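Local atomic coordinates of glucosidase 2 subunit beta (Schizosaccharomyces pombe, PDB entry 4XQM), a protein that recognises mannose-bearing N-glycans through its MRH domain and, as the beta subunit of glucosidase 2, supports glucose trimming and retains the catalytic subunit in the endoplasmic reticulum. Residues A3-E8 / F22-F27; A60-E65 / Y83-K88; V68-V73 / M87-A92. One frame throughout, in Å; residues are numbered along the deposited sequence.

The three contacts belong to one MRH domain and all reach the same mixed sheet. Contacts 2 and 3 share strand 82-89: strand 59-66 runs parallel to it on one flank and strand 71-77 antiparallel on the other. The centres of contacts 2 and 3 lie about 10 Å apart. Contact 1, its centre about 12 Å from each of theirs, packs against both, chiefly through Phe22, whose CE1 is 3.8 Å from Met87 SD and whose CE2 is 3.5 Å from Ser89 OG. Mannose sits at the far end of this arrangement. Contact 2 reaches it directly with Tyr83, whereas in contact 3 the side chain of Ile72 remains about 13 Å from the sugar.

Contact 1: A3-E8 / F22-F27; sequences AIKGME and FYENVF
The carbonyl oxygen of Phe22 is gripped twice by residues 3-8: Gly6 N donates a nearly straight hydrogen bond, 3.0 Å from Gly6 N to Phe22 O, and the CA-H of Lys5 adds a weaker contact, 3.5 Å from Lys5 CA to the same Phe22 O. Lys5 and Gly6 are the central pair of a type II beta turn, Ile4 to Met7, just before strand 8-13 of this MRH (mannose 6-phosphate receptor homology) domain. Glycine suits its place because, at phi 95°, a CB would be jammed against the carbonyl oxygen of Lys5. Phe22 N in turn donates to Met7 O at 2.9 Å, which fastens both polar backbone atoms of Phe22 to the turn.

A salt bridge closes the outer side. The Lys5 chain is extended as far as CE, then chi4 (-66°) bends NZ to 2.9 Å from Glu24 OE2, which it meets on the anti side and out of the carboxylate plane. A long, flexible base suits this partly exposed place. Glu24 and Asn25 together face Val21, a classic beta bulge.

Apolar groups fill the inner side. Ile4 has CG1 between its own N and carbonyl carbon (chi1 74°), and its CD1 presses against Tyr23, 3.4 Å from Tyr23 CE2. The Tyr23 hydroxyl is hydrogen-bonded to Gln39, and its ring meets Phe36 edge-to-face. Phe22, the buried residue of the contact, also packs on Met87 and Ser89 of strand 82-89 and on Ala91 beyond them. Beside it lies Met7, the two side chains pointing the same way in an oblique Met-aromatic contact, with Met7 SD 3.8 Å from Phe22 CE2.

Contact 2: A60-E65 / Y83-K88; sequences AIVTVE and YLIKMK. With MAN (alpha-D-mannopyranose), chain B.
Val62 and Met87 meet obliquely on the buried face between two parallel strands, Val62 CG1 lying 3.6 Å from Met87 SD. Val62 holds CG1 anti to its backbone N (chi1 -177°), next to the thioether, while CG2 turns to its direct neighbour Ile85, 4.1 Å from Ile85 CB. A branched valine presents one methyl to each partner, and the unbranched Met87 curls only at its last torsion, bringing CE round. Ala60 and Val64 continue this face, where small or apolar residues suit the interior.

The other face is more open. Ile61 and Leu84 lie side by side, pointing the same way, with Leu84 CD2 3.9 Å from Ile61 CB. Farther along, Glu65 is extended beyond CG and crosses Lys86, but Glu65 OE1 and Lys86 NZ stay 4.3 Å apart, beyond a salt bridge. A water instead donates to Glu65 OE1 at 2.7 Å and to Met87 O at 2.8 Å. Met87 O also accepts from Glu65 N, 3.0 Å away and 35° out of the carbonyl plane, so water and amide share one oxygen.

The backbones are joined by five hydrogen bonds in which Ile61, Thr63 and Glu65 each donate to the residue 22 positions on in sequence; Ile61 and Thr63 also accept from the partner strand.

At the opposite end Tyr83 has CG anti to its carbonyl carbon (chi1 -55°). The ring leads away from the neighbouring strand and its OH reaches the sugar, donating to mannose O3 at 2.7 Å. That O3 lies at the ring edge and in its plane, and the OH is also bonded to Arg58 NE. Tyr16, Gln28, Arg58 and Glu77 also hydrogen-bond the sugar, and the Cys52-Cys81 disulfide lies in the same pocket: the mannose site of an MRH lectin domain.

Contact 3: V68-V73 / M87-A92; sequences VENEIV and MKSPAA
Ser89 OG donates to Asn70 OD1 across 2.6 Å, a short bond almost in line with the amide C=O. Ser89 has OG anti to its backbone N (chi1 174°), and the same oxygen accepts from Ala91 N at 3.0 Å. This is an ST turn that starts the 3-10 segment 90-92. A small hydroxyl can serve both partners at once. Pro90 packs its ring on the facing loop, Pro90 CG 3.3 Å from Val68 O, and its CD also lies against Asn70 OD1; proline, its phi held near -60° by the ring, suits the first residue of the 3-10 segment.

Next comes the backbone. Glu71 N donates to Lys88 O at 2.9 Å and Lys88 N returns a bond to Glu71 O at 3.0 Å, making Glu71 and Lys88 a hydrogen-bonded antiparallel pair. Ile72 and Met87 form the following non-hydrogen-bonded pair. These are rungs of the beta hairpin of strands 71-77 and 82-89, the last two strands of this domain in the chain, with 71-77 at one edge of the sheet.

From the first pair the side chains of Glu71 and Lys88 lie side by side, pointing the same way. Glu71 OE2 and Lys88 NZ are 4.2 Å apart, beyond a salt bridge, though the opposite charges probably still attract. The bent lysine chain also lays CD on Val73, 3.6 Å from Val73 CG2, while its CE passes Glu71 OE2; a long aliphatic stem suits the exposed surface. On the buried side Ile72 CG1 and Met87 CE meet obliquely at 4.2 Å.

Further out, Asn70 packs on Met7 and Thr9, and its ND2 is hydrogen-bonded elsewhere. Ile72 packs on Thr9, Ile13, Tyr18 and Val20, and its carbonyl oxygen accepts from Arg11 NH1. The Cys66-Cys93 disulfide joins the chain just before Val68 to the residue after Ala92.

Contact 1: A3-E8 / F22-F27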
loop_
_atom_site.group_PDB
_atom_site.type_symbol
_atom_site.label_atom_id
_atom_site.label_comp_id
_atom_site.label_asym_id
_atom_site.label_seq_id
_atom_site.Cartn_x
_atom_site.Cartn_y
_atom_site.Cartn_z
ATOM N N ALA A 3 1.680 -15.103 -9.062
ATOM C CA ALA A 3 0.262 -15.360 -8.867
ATOM C C ALA A 3 -0.356 -14.137 -8.209
ATOM O O ALA A 3 -1.579 -14.008 -8.147
ATOM C CB ALA A 3 0.029 -16.580 -8.002
ATOM N N ILE A 4 0.476 -13.241 -7.687
ATOM C CA ILE A 4 -0.092 -12.039 -7.096
ATOM C C ILE A 4 0.543 -10.715 -7.497
ATOM O O ILE A 4 -0.063 -9.665 -7.278
ATOM C CB ILE A 4 -0.168 -12.102 -5.582
ATOM C CG1 ILE A 4 1.214 -11.942 -4.981
ATOM C CG2 ILE A 4 -0.851 -13.391 -5.099
ATOM C CD1 ILE A 4 1.137 -11.310 -3.630
ATOM N N LYS A 5 1.744 -10.735 -8.067
ATOM C CA LYS A 5 2.309 -9.480 -8.581
ATOM C C LYS A 5 1.366 -8.841 -9.600
ATOM O O LYS A 5 0.919 -9.488 -10.564
ATOM C CB LYS A 5 3.680 -9.691 -9.226
ATOM C CG LYS A 5 4.293 -8.400 -9.803
ATOM C CD LYS A 5 5.755 -8.602 -10.194
ATOM C CE LYS A 5 6.373 -7.323 -10.756
ATOM N NZ LYS A 5 5.749 -6.919 -12.048
ATOM N N GLY A 6 1.060 -7.565 -9.385
ATOM C CA GLY A 6 0.175 -6.843 -10.280
ATOM C C GLY A 6 -1.272 -6.834 -9.830
ATOM O O GLY A 6 -2.104 -6.134 -10.409
ATOM N N MET A 7 -1.591 -7.616 -8.803
ATOM C CA MET A 7 -2.942 -7.613 -8.253
ATOM C C MET A 7 -3.243 -6.247 -7.626
ATOM O O MET A 7 -2.474 -5.747 -6.794
ATOM C CB MET A 7 -3.072 -8.716 -7.214
ATOM C CG MET A 7 -4.450 -8.875 -6.612
ATOM S SD MET A 7 -4.480 -10.301 -5.499
ATOM C CE MET A 7 -4.004 -11.626 -6.595
ATOM N N GLU A 8 -4.349 -5.640 -8.051
ATOM C CA GLU A 8 -4.696 -4.270 -7.651
ATOM C C GLU A 8 -5.927 -4.208 -6.744
ATOM O O GLU A 8 -6.950 -4.840 -7.024
ATOM C CB GLU A 8 -4.952 -3.422 -8.903
ATOM C CG GLU A 8 -5.591 -2.061 -8.645
ATOM C CD GLU A 8 -5.962 -1.348 -9.932
ATOM O OE1 GLU A 8 -5.057 -1.094 -10.755
ATOM O OE2 GLU A 8 -7.166 -1.061 -10.125
ATOM N N PHE A 22 0.161 -5.159 -5.639
ATOM C CA PHE A 22 1.133 -6.020 -4.953
ATOM C C PHE A 22 2.440 -6.147 -5.745
ATOM O O PHE A 22 2.421 -6.428 -6.947
ATOM C CB PHE A 22 0.549 -7.411 -4.664
ATOM C CG PHE A 22 -0.565 -7.420 -3.638
ATOM C CD1 PHE A 22 -0.611 -6.483 -2.607
ATOM C CD2 PHE A 22 -1.561 -8.394 -3.701
ATOM C CE1 PHE A 22 -1.649 -6.517 -1.655
ATOM C CE2 PHE A 22 -2.590 -8.430 -2.767
ATOM C CZ PHE A 22 -2.638 -7.498 -1.748
ATOM N N TYR A 23 3.561 -5.899 -5.061
ATOM C CA TYR A 23 4.906 -6.053 -5.621
ATOM C C TYR A 23 5.222 -5.073 -6.745
ATOM O O TYR A 23 6.209 -5.240 -7.467
ATOM C CB TYR A 23 5.146 -7.495 -6.090
ATOM C CG TYR A 23 5.087 -8.517 -4.980
ATOM C CD1 TYR A 23 5.641 -8.257 -3.732
ATOM C CD2 TYR A 23 4.457 -9.738 -5.170
ATOM C CE1 TYR A 23 5.584 -9.205 -2.709
ATOM C CE2 TYR A 23 4.402 -10.680 -4.169
ATOM C CZ TYR A 23 4.958 -10.419 -2.944
ATOM O OH TYR A 23 4.883 -11.369 -1.950
ATOM N N GLU A 24 4.403 -4.036 -6.875
ATOM C CA GLU A 24 4.675 -2.987 -7.846
ATOM C C GLU A 24 4.702 -1.618 -7.160
ATOM O O GLU A 24 5.774 -1.136 -6.778
ATOM C CB GLU A 24 3.691 -3.070 -9.029
ATOM C CG GLU A 24 3.935 -4.363 -9.832
ATOM C CD GLU A 24 3.048 -4.536 -11.053
ATOM O OE1 GLU A 24 2.222 -3.641 -11.357
ATOM O OE2 GLU A 24 3.182 -5.590 -11.730
ATOM N N ASN A 25 3.544 -1.002 -6.981
ATOM C CA ASN A 25 3.522 0.334 -6.387
ATOM C C ASN A 25 2.233 0.651 -5.647
ATOM O O ASN A 25 1.247 -0.080 -5.757
ATOM C CB ASN A 25 3.792 1.395 -7.461
ATOM C CG ASN A 25 3.167 1.041 -8.787
ATOM O OD1 ASN A 25 2.065 0.490 -8.840
ATOM N ND2 ASN A 25 3.873 1.340 -9.874
ATOM N N VAL A 26 2.262 1.745 -4.885
ATOM C CA VAL A 26 1.079 2.259 -4.205
ATOM C C VAL A 26 0.874 3.708 -4.606
ATOM O O VAL A 26 1.843 4.472 -4.648
ATOM C CB VAL A 26 1.241 2.200 -2.678
ATOM C CG1 VAL A 26 0.016 2.771 -1.997
ATOM C CG2 VAL A 26 1.473 0.754 -2.231
ATOM N N PHE A 27 -0.373 4.079 -4.898
ATOM C CA PHE A 27 -0.718 5.466 -5.246
ATOM C C PHE A 27 -1.827 6.055 -4.379
ATOM O O PHE A 27 -2.682 5.329 -3.833
ATOM C CB PHE A 27 -1.166 5.586 -6.705
ATOM C CG PHE A 27 -0.084 5.301 -7.702
ATOM C CD1 PHE A 27 0.135 4.004 -8.137
ATOM C CD2 PHE A 27 0.681 6.330 -8.227
ATOM C CE1 PHE A 27 1.126 3.726 -9.065
ATOM C CE2 PHE A 27 1.680 6.058 -9.157
ATOM C CZ PHE A 27 1.899 4.755 -9.569
#

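Contact 2: A60-E65 / Y83-K88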
loop_
_atom_site.group_PDB
_atom_site.type_symbol
_atom_site.label_atom_id
_atom_site.label_comp_id
_atom_site.label_asym_id
_atom_site.label_seq_id
_atom_site.Cartn_x
_atom_site.Cartn_y
_atom_site.Cartn_z
ATOM N N ALA A 60 5.129 3.726 2.156
ATOM C CA ALA A 60 3.936 3.067 2.664
ATOM C C ALA A 60 4.307 1.691 3.167
ATOM O O ALA A 60 5.015 0.941 2.494
ATOM C CB ALA A 60 2.886 2.968 1.570
ATOM N N ILE A 61 3.807 1.354 4.352
ATOM C CA ILE A 61 4.010 0.027 4.909
ATOM C C ILE A 61 2.670 -0.678 4.840
ATOM O O ILE A 61 1.699 -0.258 5.490
ATOM C CB ILE A 61 4.497 0.099 6.362
ATOM C CG1 ILE A 61 5.821 0.858 6.407
ATOM C CG2 ILE A 61 4.663 -1.295 6.939
ATOM C CD1 ILE A 61 6.410 0.984 7.792
ATOM N N VAL A 62 2.601 -1.731 4.035
ATOM C CA VAL A 62 1.323 -2.378 3.747
ATOM C C VAL A 62 1.276 -3.751 4.392
ATOM O O VAL A 62 2.029 -4.650 4.000
ATOM C CB VAL A 62 1.091 -2.517 2.214
ATOM C CG1 VAL A 62 -0.276 -3.135 1.922
ATOM C CG2 VAL A 62 1.237 -1.161 1.510
ATOM N N THR A 63 0.386 -3.912 5.371
ATOM C CA THR A 63 0.217 -5.196 6.044
ATOM C C THR A 63 -0.948 -5.953 5.411
ATOM O O THR A 63 -2.082 -5.472 5.413
ATOM C CB THR A 63 -0.013 -5.024 7.560
ATOM O OG1 THR A 63 1.108 -4.341 8.147
ATOM C CG2 THR A 63 -0.172 -6.388 8.238
ATOM N N VAL A 64 -0.661 -7.124 4.844
ATOM C CA VAL A 64 -1.668 -7.892 4.111
ATOM C C VAL A 64 -1.995 -9.179 4.859
ATOM O O VAL A 64 -1.129 -10.055 5.034
ATOM C CB VAL A 64 -1.173 -8.262 2.697
ATOM C CG1 VAL A 64 -2.288 -8.937 1.909
ATOM C CG2 VAL A 64 -0.670 -7.035 1.960
ATOM N N GLU A 65 -3.243 -9.309 5.286
ATOM C CA GLU A 65 -3.649 -10.488 6.048
ATOM C C GLU A 65 -4.706 -11.287 5.301
ATOM O O GLU A 65 -5.390 -10.763 4.426
ATOM C CB GLU A 65 -4.105 -10.075 7.445
ATOM C CG GLU A 65 -2.946 -9.439 8.218
ATOM C CD GLU A 65 -3.348 -8.817 9.535
ATOM O OE1 GLU A 65 -4.544 -8.493 9.722
ATOM O OE2 GLU A 65 -2.446 -8.647 10.385
ATOM N N TYR A 83 2.683 6.346 5.290
ATOM C CA TYR A 83 1.356 5.758 5.257
ATOM C C TYR A 83 1.382 4.323 5.776
ATOM O O TYR A 83 2.222 3.523 5.360
ATOM C CB TYR A 83 0.814 5.787 3.829
ATOM C CG TYR A 83 0.817 7.182 3.236
ATOM C CD1 TYR A 83 1.970 7.709 2.652
ATOM C CD2 TYR A 83 -0.318 7.977 3.287
ATOM C CE1 TYR A 83 1.981 8.996 2.123
ATOM C CE2 TYR A 83 -0.324 9.266 2.764
ATOM C CZ TYR A 83 0.832 9.767 2.183
ATOM O OH TYR A 83 0.844 11.046 1.658
ATOM N N LEU A 84 0.480 4.003 6.696
ATOM C CA LEU A 84 0.345 2.624 7.156
ATOM C C LEU A 84 -0.964 2.095 6.590
ATOM O O LEU A 84 -2.037 2.627 6.886
ATOM C CB LEU A 84 0.332 2.556 8.688
ATOM C CG LEU A 84 1.547 3.170 9.382
ATOM C CD1 LEU A 84 1.447 2.951 10.888
ATOM C CD2 LEU A 84 2.818 2.563 8.838
ATOM N N ILE A 85 -0.881 1.070 5.752
ATOM C CA ILE A 85 -2.068 0.559 5.072
ATOM C C ILE A 85 -2.308 -0.876 5.483
ATOM O O ILE A 85 -1.423 -1.729 5.322
ATOM C CB ILE A 85 -1.905 0.628 3.542
ATOM C CG1 ILE A 85 -1.531 2.051 3.114
ATOM C CG2 ILE A 85 -3.196 0.195 2.851
ATOM C CD1 ILE A 85 -1.327 2.226 1.615
ATOM N N LYS A 86 -3.494 -1.140 6.024
ATOM C CA LYS A 86 -3.886 -2.503 6.382
ATOM C C LYS A 86 -4.824 -3.073 5.317
ATOM O O LYS A 86 -5.735 -2.378 4.846
ATOM C CB LYS A 86 -4.558 -2.520 7.757
ATOM C CG LYS A 86 -4.865 -3.925 8.279
ATOM C CD LYS A 86 -5.270 -3.879 9.751
ATOM C CE LYS A 86 -5.875 -5.208 10.186
ATOM N NZ LYS A 86 -6.508 -5.124 11.539
ATOM N N MET A 87 -4.591 -4.327 4.931
ATOM C CA MET A 87 -5.387 -4.973 3.893
ATOM C C MET A 87 -5.776 -6.398 4.248
ATOM O O MET A 87 -5.124 -7.036 5.059
ATOM C CB MET A 87 -4.598 -5.037 2.578
ATOM C CG MET A 87 -4.151 -3.706 2.034
ATOM S SD MET A 87 -3.405 -3.900 0.401
ATOM C CE MET A 87 -4.777 -4.566 -0.543
ATOM N N LYS A 88 -6.834 -6.885 3.611
ATOM C CA LYS A 88 -7.112 -8.316 3.539
ATOM C C LYS A 88 -7.018 -8.752 2.085
ATOM O O LYS A 88 -7.287 -7.949 1.172
ATOM C CB LYS A 88 -8.491 -8.635 4.130
ATOM C CG LYS A 88 -8.470 -8.579 5.657
ATOM C CD LYS A 88 -9.700 -7.934 6.268
ATOM C CE LYS A 88 -10.924 -8.803 6.161
ATOM N NZ LYS A 88 -11.838 -8.624 7.351
HETATM C C1 MAN B . -1.230 15.312 0.242
HETATM C C2 MAN B . -1.333 13.935 0.538
HETATM C C3 MAN B . -1.212 13.830 2.066
HETATM C C4 MAN B . 0.056 14.586 2.563
HETATM C C5 MAN B . -0.005 16.047 2.093
HETATM C C6 MAN B . 1.264 16.819 2.372
HETATM O O1 MAN B . -2.320 15.705 1.022
HETATM O O2 MAN B . -0.274 13.281 -0.061
HETATM O O3 MAN B . -1.227 12.488 2.473
HETATM O O4 MAN B . 0.107 14.583 3.962
HETATM O O5 MAN B . -0.142 16.021 0.680
HETATM O O6 MAN B . 0.972 18.208 2.182
HETATM O O HOH W 1 -5.917 -7.296 7.774
#

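Contact 3: V68-V73 / M87-A92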
loop_
_atom_site.group_PDB
_atom_site.type_symbol
_atom_site.label_atom_id
_atom_site.label_comp_id
_atom_site.label_asym_id
_atom_site.label_seq_id
_atom_site.Cartn_x
_atom_site.Cartn_y
_atom_site.Cartn_z
ATOM N N VAL A 68 -11.131 -13.336 2.384
ATOM C CA VAL A 68 -11.750 -13.925 1.196
ATOM C C VAL A 68 -11.730 -13.010 -0.030
ATOM O O VAL A 68 -11.796 -13.485 -1.161
ATOM C CB VAL A 68 -13.192 -14.405 1.494
ATOM C CG1 VAL A 68 -13.159 -15.532 2.511
ATOM C CG2 VAL A 68 -14.040 -13.258 2.017
ATOM N N GLU A 69 -11.631 -11.703 0.190
ATOM C CA GLU A 69 -11.666 -10.725 -0.894
ATOM C C GLU A 69 -10.609 -9.648 -0.657
ATOM O O GLU A 69 -10.295 -9.329 0.498
ATOM C CB GLU A 69 -13.058 -10.087 -0.960
ATOM C CG GLU A 69 -13.191 -8.921 -1.931
ATOM C CD GLU A 69 -14.625 -8.707 -2.402
ATOM O OE1 GLU A 69 -15.568 -9.028 -1.639
ATOM O OE2 GLU A 69 -14.803 -8.217 -3.543
ATOM N N ASN A 70 -10.054 -9.103 -1.736
ATOM C CA ASN A 70 -9.140 -7.957 -1.634
ATOM C C ASN A 70 -9.841 -6.721 -1.071
ATOM O O ASN A 70 -10.893 -6.314 -1.569
ATOM C CB ASN A 70 -8.569 -7.598 -3.006
ATOM C CG ASN A 70 -7.617 -8.634 -3.534
ATOM O OD1 ASN A 70 -7.021 -9.402 -2.771
ATOM N ND2 ASN A 70 -7.442 -8.650 -4.852
ATOM N N GLU A 71 -9.244 -6.124 -0.045
ATOM C CA GLU A 71 -9.841 -4.982 0.635
ATOM C C GLU A 71 -8.757 -4.117 1.282
ATOM O O GLU A 71 -7.835 -4.640 1.914
ATOM C CB GLU A 71 -10.809 -5.488 1.712
ATOM C CG GLU A 71 -11.299 -4.422 2.686
ATOM C CD GLU A 71 -12.129 -5.005 3.832
ATOM O OE1 GLU A 71 -12.645 -4.210 4.651
ATOM O OE2 GLU A 71 -12.259 -6.249 3.919
ATOM N N ILE A 72 -8.856 -2.799 1.102
ATOM C CA ILE A 72 -8.050 -1.882 1.899
ATOM C C ILE A 72 -8.866 -1.586 3.156
ATOM O O ILE A 72 -9.931 -0.971 3.082
ATOM C CB ILE A 72 -7.718 -0.588 1.123
ATOM C CG1 ILE A 72 -6.749 -0.898 -0.029
ATOM C CG2 ILE A 72 -7.122 0.483 2.043
ATOM C CD1 ILE A 72 -6.512 0.298 -0.972
ATOM N N VAL A 73 -8.381 -2.079 4.293
ATOM C CA VAL A 73 -9.096 -1.984 5.569
ATOM C C VAL A 73 -8.960 -0.585 6.146
ATOM O O VAL A 73 -9.944 -0.004 6.591
ATOM C CB VAL A 73 -8.581 -3.046 6.570
ATOM C CG1 VAL A 73 -9.181 -2.832 7.957
ATOM C CG2 VAL A 73 -8.936 -4.435 6.052
ATOM N N MET A 87 -4.591 -4.327 4.931
ATOM C CA MET A 87 -5.387 -4.973 3.893
ATOM C C MET A 87 -5.776 -6.398 4.248
ATOM O O MET A 87 -5.124 -7.036 5.059
ATOM C CB MET A 87 -4.598 -5.037 2.578
ATOM C CG MET A 87 -4.151 -3.706 2.034
ATOM S SD MET A 87 -3.405 -3.900 0.401
ATOM C CE MET A 87 -4.777 -4.566 -0.543
ATOM N N LYS A 88 -6.834 -6.885 3.611
ATOM C CA LYS A 88 -7.112 -8.316 3.539
ATOM C C LYS A 88 -7.018 -8.752 2.085
ATOM O O LYS A 88 -7.287 -7.949 1.172
ATOM C CB LYS A 88 -8.491 -8.635 4.130
ATOM C CG LYS A 88 -8.470 -8.579 5.657
ATOM C CD LYS A 88 -9.700 -7.934 6.268
ATOM C CE LYS A 88 -10.924 -8.803 6.161
ATOM N NZ LYS A 88 -11.838 -8.624 7.351
ATOM N N SER A 89 -6.621 -10.004 1.861
ATOM C CA SER A 89 -6.478 -10.526 0.501
ATOM C C SER A 89 -6.301 -12.030 0.531
ATOM O O SER A 89 -5.606 -12.553 1.410
ATOM C CB SER A 89 -5.259 -9.922 -0.205
ATOM O OG SER A 89 -5.070 -10.550 -1.466
ATOM N N PRO A 90 -6.920 -12.733 -0.429
ATOM C CA PRO A 90 -6.660 -14.170 -0.567
ATOM C C PRO A 90 -5.181 -14.453 -0.830
ATOM O O PRO A 90 -4.730 -15.561 -0.547
ATOM C CB PRO A 90 -7.498 -14.570 -1.788
ATOM C CG PRO A 90 -8.570 -13.542 -1.870
ATOM C CD PRO A 90 -7.945 -12.258 -1.377
ATOM N N ALA A 91 -4.432 -13.470 -1.332
ATOM C CA ALA A 91 -2.992 -13.643 -1.553
ATOM C C ALA A 91 -2.263 -14.032 -0.267
ATOM O O ALA A 91 -1.213 -14.690 -0.309
ATOM C CB ALA A 91 -2.385 -12.383 -2.112
ATOM N N ALA A 92 -2.825 -13.624 0.869
ATOM C CA ALA A 92 -2.186 -13.827 2.165
ATOM C C ALA A 92 -2.694 -15.094 2.845
ATOM O O ALA A 92 -2.331 -15.386 3.986
ATOM C CB ALA A 92 -2.403 -12.615 3.063
#